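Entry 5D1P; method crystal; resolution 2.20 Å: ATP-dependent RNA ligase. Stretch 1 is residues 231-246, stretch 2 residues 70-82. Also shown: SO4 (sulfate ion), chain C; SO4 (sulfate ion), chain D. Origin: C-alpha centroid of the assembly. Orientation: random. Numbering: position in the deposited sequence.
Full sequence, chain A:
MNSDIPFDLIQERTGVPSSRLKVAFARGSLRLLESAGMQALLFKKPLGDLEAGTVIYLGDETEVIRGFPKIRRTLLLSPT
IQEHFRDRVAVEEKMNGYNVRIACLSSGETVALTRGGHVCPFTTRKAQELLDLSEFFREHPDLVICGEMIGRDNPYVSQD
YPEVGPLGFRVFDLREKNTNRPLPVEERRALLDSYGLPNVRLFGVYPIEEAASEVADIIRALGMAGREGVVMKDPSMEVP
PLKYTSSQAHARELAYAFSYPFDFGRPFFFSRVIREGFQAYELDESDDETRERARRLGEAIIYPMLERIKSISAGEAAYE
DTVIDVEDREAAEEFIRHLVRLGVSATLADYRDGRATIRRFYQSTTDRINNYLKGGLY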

# COMPACT_ATOMS: atom_id res chain seq x y z
N VAL A 231 -20.08 -16.08 0.52
CA VAL A 231 -20.27 -15.78 1.94
C VAL A 231 -20.70 -17.04 2.67
O VAL A 231 -21.73 -17.62 2.34
CB VAL A 231 -21.33 -14.68 2.21
CG1 VAL A 231 -21.52 -14.54 3.72
CG2 VAL A 231 -20.93 -13.32 1.55
N MET A 232 -19.93 -17.46 3.67
CA MET A 232 -20.19 -18.69 4.39
C MET A 232 -20.89 -18.41 5.70
O MET A 232 -20.50 -17.50 6.44
CB MET A 232 -18.88 -19.44 4.65
CG MET A 232 -18.24 -19.96 3.39
SD MET A 232 -16.56 -20.56 3.64
CE MET A 232 -15.67 -19.03 3.90
N LYS A 233 -21.92 -19.20 5.99
CA LYS A 233 -22.78 -18.90 7.14
C LYS A 233 -23.11 -20.09 8.01
O LYS A 233 -23.34 -21.21 7.53
CB LYS A 233 -24.08 -18.25 6.67
CG LYS A 233 -23.88 -16.86 6.13
CD LYS A 233 -25.18 -16.27 5.59
CE LYS A 233 -24.92 -14.88 5.01
NZ LYS A 233 -26.11 -14.28 4.38
N ASP A 234 -23.15 -19.82 9.31
CA ASP A 234 -23.71 -20.72 10.28
C ASP A 234 -25.21 -20.77 10.06
O ASP A 234 -25.88 -19.74 10.18
CB ASP A 234 -23.38 -20.22 11.68
CG ASP A 234 -23.83 -21.17 12.76
OD1 ASP A 234 -23.98 -22.38 12.47
OD2 ASP A 234 -24.00 -20.72 13.91
N PRO A 235 -25.76 -21.95 9.73
CA PRO A 235 -27.18 -22.10 9.38
C PRO A 235 -28.14 -21.51 10.42
O PRO A 235 -29.24 -21.10 10.06
CB PRO A 235 -27.34 -23.61 9.29
CG PRO A 235 -26.03 -24.07 8.79
CD PRO A 235 -25.01 -23.19 9.48
N SER A 236 -27.72 -21.45 11.67
CA SER A 236 -28.57 -20.85 12.70
C SER A 236 -28.06 -19.48 13.12
O SER A 236 -28.55 -18.89 14.09
CB SER A 236 -28.67 -21.77 13.92
OG SER A 236 -27.49 -21.69 14.70
N MET A 237 -27.07 -18.97 12.38
CA MET A 237 -26.54 -17.61 12.58
C MET A 237 -26.13 -17.31 14.03
O MET A 237 -26.26 -16.18 14.49
CB MET A 237 -27.56 -16.57 12.09
CG MET A 237 -27.77 -16.59 10.58
SD MET A 237 -26.27 -16.05 9.67
CE MET A 237 -26.52 -14.27 9.68
N GLU A 238 -25.64 -18.32 14.74
CA GLU A 238 -25.11 -18.13 16.09
C GLU A 238 -23.61 -17.88 16.06
O GLU A 238 -22.98 -17.61 17.08
CB GLU A 238 -25.41 -19.34 16.96
CG GLU A 238 -26.12 -19.00 18.26
CD GLU A 238 -27.14 -20.05 18.64
OE1 GLU A 238 -26.75 -21.05 19.28
OE2 GLU A 238 -28.33 -19.88 18.29
N VAL A 239 -23.03 -18.01 14.88
CA VAL A 239 -21.64 -17.72 14.66
C VAL A 239 -21.61 -16.83 13.42
O VAL A 239 -22.22 -17.17 12.42
CB VAL A 239 -20.81 -19.03 14.51
CG1 VAL A 239 -19.66 -18.85 13.59
CG2 VAL A 239 -20.36 -19.53 15.89
N PRO A 240 -20.93 -15.68 13.50
CA PRO A 240 -20.94 -14.69 12.42
C PRO A 240 -20.43 -15.27 11.10
O PRO A 240 -19.74 -16.28 11.11
CB PRO A 240 -20.02 -13.58 12.94
CG PRO A 240 -19.20 -14.22 13.96
CD PRO A 240 -20.04 -15.26 14.60
N PRO A 241 -20.78 -14.64 9.97
CA PRO A 241 -20.41 -15.15 8.64
C PRO A 241 -18.95 -14.86 8.29
O PRO A 241 -18.31 -14.00 8.90
CB PRO A 241 -21.35 -14.38 7.70
CG PRO A 241 -22.36 -13.71 8.58
CD PRO A 241 -21.66 -13.46 9.86
N LEU A 242 -18.42 -15.57 7.29
CA LEU A 242 -17.09 -15.27 6.74
C LEU A 242 -17.19 -15.07 5.24
O LEU A 242 -17.90 -15.82 4.55
CB LEU A 242 -16.10 -16.41 7.01
CG LEU A 242 -15.65 -16.75 8.42
CD1 LEU A 242 -14.60 -17.90 8.40
CD2 LEU A 242 -15.11 -15.51 9.11
N LYS A 243 -16.45 -14.09 4.71
CA LYS A 243 -16.41 -13.94 3.26
C LYS A 243 -15.06 -14.40 2.68
O LYS A 243 -14.02 -14.30 3.32
CB LYS A 243 -16.73 -12.49 2.86
CG LYS A 243 -15.82 -11.46 3.47
CD LYS A 243 -16.32 -10.02 3.22
CE LYS A 243 -15.24 -9.02 3.64
NZ LYS A 243 -15.67 -7.60 3.68
N TYR A 244 -15.11 -14.90 1.45
CA TYR A 244 -13.93 -15.41 0.76
C TYR A 244 -14.13 -15.16 -0.74
O TYR A 244 -15.18 -15.50 -1.29
CB TYR A 244 -13.74 -16.89 1.05
CG TYR A 244 -12.53 -17.51 0.40
CD1 TYR A 244 -11.31 -17.56 1.06
CD2 TYR A 244 -12.61 -18.06 -0.86
CE1 TYR A 244 -10.19 -18.13 0.46
CE2 TYR A 244 -11.50 -18.63 -1.47
CZ TYR A 244 -10.30 -18.68 -0.80
OH TYR A 244 -9.22 -19.27 -1.41
N THR A 245 -13.13 -14.56 -1.39
CA THR A 245 -13.29 -14.15 -2.79
C THR A 245 -12.32 -14.82 -3.76
O THR A 245 -11.32 -15.42 -3.36
CB THR A 245 -13.15 -12.61 -2.93
OG1 THR A 245 -12.03 -12.13 -2.18
CG2 THR A 245 -14.40 -11.94 -2.40
N SER A 246 -12.66 -14.74 -5.05
CA SER A 246 -11.94 -15.43 -6.12
C SER A 246 -10.80 -14.59 -6.68
O SER A 246 -10.79 -13.37 -6.51
CB SER A 246 -12.91 -15.77 -7.25
OG SER A 246 -13.29 -14.59 -7.94
S SO4 C . -12.43 -6.40 3.22
O1 SO4 C . -11.73 -7.56 3.78
O2 SO4 C . -11.50 -5.27 3.10
O3 SO4 C . -12.99 -6.73 1.89
O4 SO4 C . -13.52 -6.04 4.13
S SO4 D . -17.63 -5.09 5.17
O1 SO4 D . -16.19 -5.23 5.27
O2 SO4 D . -18.06 -4.17 6.23
O3 SO4 D . -18.29 -6.39 5.30
O4 SO4 D . -17.99 -4.52 3.88
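Stretch 2 70-82: KIRRTLLLSPTIQ

Stretch 2 runs beside strand 242-245 of stretch 1, in the same direction. Leu242 lies next to Arg72, with CA atoms 5.0 Å apart, and Lys243 next to Arg73, with CA atoms 4.8 Å apart. The pairing is short. Lys243 N donates to Arg72 O at 2.8 Å, and Thr74 N donates to Lys243 O at 3.2 Å. Lys243 thus uses both its backbone N and its backbone O on stretch 2. One step earlier, Pro241 O and Arg72 N are 3.7 Å apart, too far for a direct bond. A water bridges them: it donates to Pro241 O at 2.5 Å and accepts from Arg72 N at 2.9 Å. Leu242 is bonded through its own N and O to Met232, so strand 242-245 lies between strand 231-233 and stretch 2.

Beyond Arg73 the chain of stretch 2 is extended at Thr74, then turns at Leu75, where phi/psi is -93/-11. Leu75 and Leu76 point away from stretch 1. A cis peptide bond precedes Pro79, which is the N-cap of the helix that starts at Thr80. Ile81 N bonds to Leu77 O at 3.0 Å.

Lys243 and Arg73 project from the same face of the sheet. Lys243 has chi1 p and then t throughout, so its chain is fully extended beyond CB. It runs along Ile71, with Lys243 CE 3.3 Å from Ile71 O, and its CD lies over one face of the Arg73 guanidinium. Lys243 NZ and Arg73 NH2 are only 4.4 Å apart, but a sulfate (chain C) binds both residues. It accepts from Lys243 NZ at O4 (2.7 Å), from Arg73 NE at O1 (2.7 Å) and from Arg73 NH2 at O3 (2.8 Å). Arg73 is t, t, then m at chi3; its NH1 donates to Thr245 OG1 at 2.9 Å. The second sulfate (chain D) takes Ile71 N at O3 (3.0 Å) and two weak bonds from Lys243 NZ.

Ile71 points toward stretch 1. With chi1 m and chi2 t, its CD1 reaches Val231 CG1 at 4.2 Å, while its CG2 lies 4.2 Å from Pro241 CB.

Leu242 and Arg72 share the other face. Leu242 is m, t; its CD2 is 3.8 Å from Arg72 CB, and its CD1 is 4.2 Å from Thr74 CG2. The end of Arg72 leads away from stretch 1, with chi1 to chi3 all m. Met232 has chi1 m and chi2 t, which place its SD 3.5 Å from Ile81 CD1; chi3 m then sets its CE, 4.2 Å from Thr74 CG2.

Tyr244 starts sideways, but chi1 t carries its ring to stretch 2. Leu77, m and t, sets CD2 over one ring face, 3.5 Å from the centroid of the Tyr244 ring. The ring edge meets the turn: Tyr244 CD1 is 3.3 Å from Thr74 O. Thr74, with chi1 t, donates from OG1 to Leu76 O at 2.7 Å and ties that turn together.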

# COMPACT_ATOMS: atom_id res chain seq x y z
N LYS A 70 -20.32 -5.60 9.74
CA LYS A 70 -19.16 -5.99 8.95
C LYS A 70 -19.06 -7.51 8.88
O LYS A 70 -19.37 -8.17 9.86
CB LYS A 70 -17.88 -5.40 9.54
CG LYS A 70 -17.88 -3.87 9.65
CD LYS A 70 -16.47 -3.31 9.85
CE LYS A 70 -16.51 -1.78 9.93
NZ LYS A 70 -15.16 -1.14 9.82
N ILE A 71 -18.65 -8.06 7.75
CA ILE A 71 -18.46 -9.51 7.64
C ILE A 71 -16.96 -9.84 7.60
O ILE A 71 -16.22 -9.26 6.79
CB ILE A 71 -19.17 -10.09 6.38
CG1 ILE A 71 -20.69 -10.10 6.60
CG2 ILE A 71 -18.77 -11.51 6.11
CD1 ILE A 71 -21.47 -10.71 5.45
N ARG A 72 -16.52 -10.74 8.47
CA ARG A 72 -15.09 -11.05 8.55
C ARG A 72 -14.60 -11.83 7.34
O ARG A 72 -15.34 -12.59 6.74
CB ARG A 72 -14.76 -11.82 9.82
CG ARG A 72 -14.91 -11.02 11.11
CD ARG A 72 -13.98 -9.78 11.19
NE ARG A 72 -12.55 -10.11 11.26
CZ ARG A 72 -11.85 -10.25 12.39
NH1 ARG A 72 -12.45 -10.12 13.57
NH2 ARG A 72 -10.55 -10.54 12.36
N ARG A 73 -13.33 -11.63 6.98
CA ARG A 73 -12.72 -12.29 5.83
C ARG A 73 -11.77 -13.39 6.29
O ARG A 73 -11.14 -13.29 7.34
CB ARG A 73 -11.98 -11.26 4.96
CG ARG A 73 -11.24 -11.83 3.74
CD ARG A 73 -10.56 -10.75 2.93
NE ARG A 73 -11.51 -9.84 2.26
CZ ARG A 73 -12.16 -10.14 1.15
NH1 ARG A 73 -11.99 -11.32 0.56
NH2 ARG A 73 -12.99 -9.25 0.61
N THR A 74 -11.67 -14.46 5.52
CA THR A 74 -10.62 -15.42 5.76
C THR A 74 -9.83 -15.50 4.47
O THR A 74 -10.41 -15.39 3.40
CB THR A 74 -11.17 -16.81 6.17
OG1 THR A 74 -10.07 -17.69 6.43
CG2 THR A 74 -12.03 -17.40 5.06
N LEU A 75 -8.51 -15.67 4.58
CA LEU A 75 -7.64 -15.82 3.41
C LEU A 75 -7.45 -17.30 3.07
O LEU A 75 -6.91 -17.66 2.02
CB LEU A 75 -6.28 -15.17 3.65
CG LEU A 75 -6.26 -13.70 4.09
CD1 LEU A 75 -4.83 -13.20 4.13
CD2 LEU A 75 -7.10 -12.84 3.15
N LEU A 76 -7.89 -18.15 3.99
CA LEU A 76 -7.72 -19.59 3.84
C LEU A 76 -9.02 -20.32 4.10
O LEU A 76 -9.82 -19.89 4.93
CB LEU A 76 -6.64 -20.09 4.80
CG LEU A 76 -5.20 -19.74 4.43
CD1 LEU A 76 -4.28 -20.20 5.52
CD2 LEU A 76 -4.80 -20.38 3.08
N LEU A 77 -9.23 -21.43 3.41
CA LEU A 77 -10.41 -22.27 3.66
C LEU A 77 -10.17 -23.26 4.80
O LEU A 77 -11.06 -23.51 5.62
CB LEU A 77 -10.78 -23.02 2.38
CG LEU A 77 -11.01 -22.16 1.14
CD1 LEU A 77 -11.38 -23.04 -0.05
CD2 LEU A 77 -12.07 -21.09 1.38
N SER A 78 -8.98 -23.84 4.83
CA SER A 78 -8.56 -24.76 5.89
C SER A 78 -7.31 -24.21 6.56
O SER A 78 -6.42 -23.71 5.88
CB SER A 78 -8.30 -26.16 5.31
OG SER A 78 -7.28 -26.83 6.03
N PRO A 79 -7.24 -24.28 7.90
CA PRO A 79 -8.17 -24.91 8.85
C PRO A 79 -9.25 -23.95 9.33
O PRO A 79 -9.99 -24.28 10.26
CB PRO A 79 -7.25 -25.27 10.02
CG PRO A 79 -6.27 -24.11 10.05
CD PRO A 79 -6.05 -23.72 8.59
N THR A 80 -9.33 -22.79 8.70
CA THR A 80 -10.10 -21.67 9.24
C THR A 80 -11.61 -21.93 9.29
O THR A 80 -12.28 -21.57 10.27
CB THR A 80 -9.83 -20.40 8.41
OG1 THR A 80 -8.41 -20.23 8.28
CG2 THR A 80 -10.44 -19.18 9.08
N ILE A 81 -12.15 -22.57 8.26
CA ILE A 81 -13.58 -22.87 8.23
C ILE A 81 -13.95 -23.80 9.39
O ILE A 81 -14.84 -23.48 10.17
CB ILE A 81 -13.98 -23.50 6.88
CG1 ILE A 81 -13.97 -22.42 5.79
CG2 ILE A 81 -15.35 -24.14 6.96
CD1 ILE A 81 -14.13 -22.96 4.42
N GLN A 82 -13.25 -24.93 9.53
CA GLN A 82 -13.50 -25.86 10.65
C GLN A 82 -13.27 -25.20 12.00
O GLN A 82 -13.90 -25.57 12.98
CB GLN A 82 -12.60 -27.10 10.57
CG GLN A 82 -12.85 -28.00 9.38
CD GLN A 82 -12.84 -29.48 9.75
OE1 GLN A 82 -13.27 -29.85 10.84
NE2 GLN A 82 -12.36 -30.32 8.85
O HOH W 1 -18.50 -11.91 10.31
O HOH W 2 -7.05 -19.31 0.10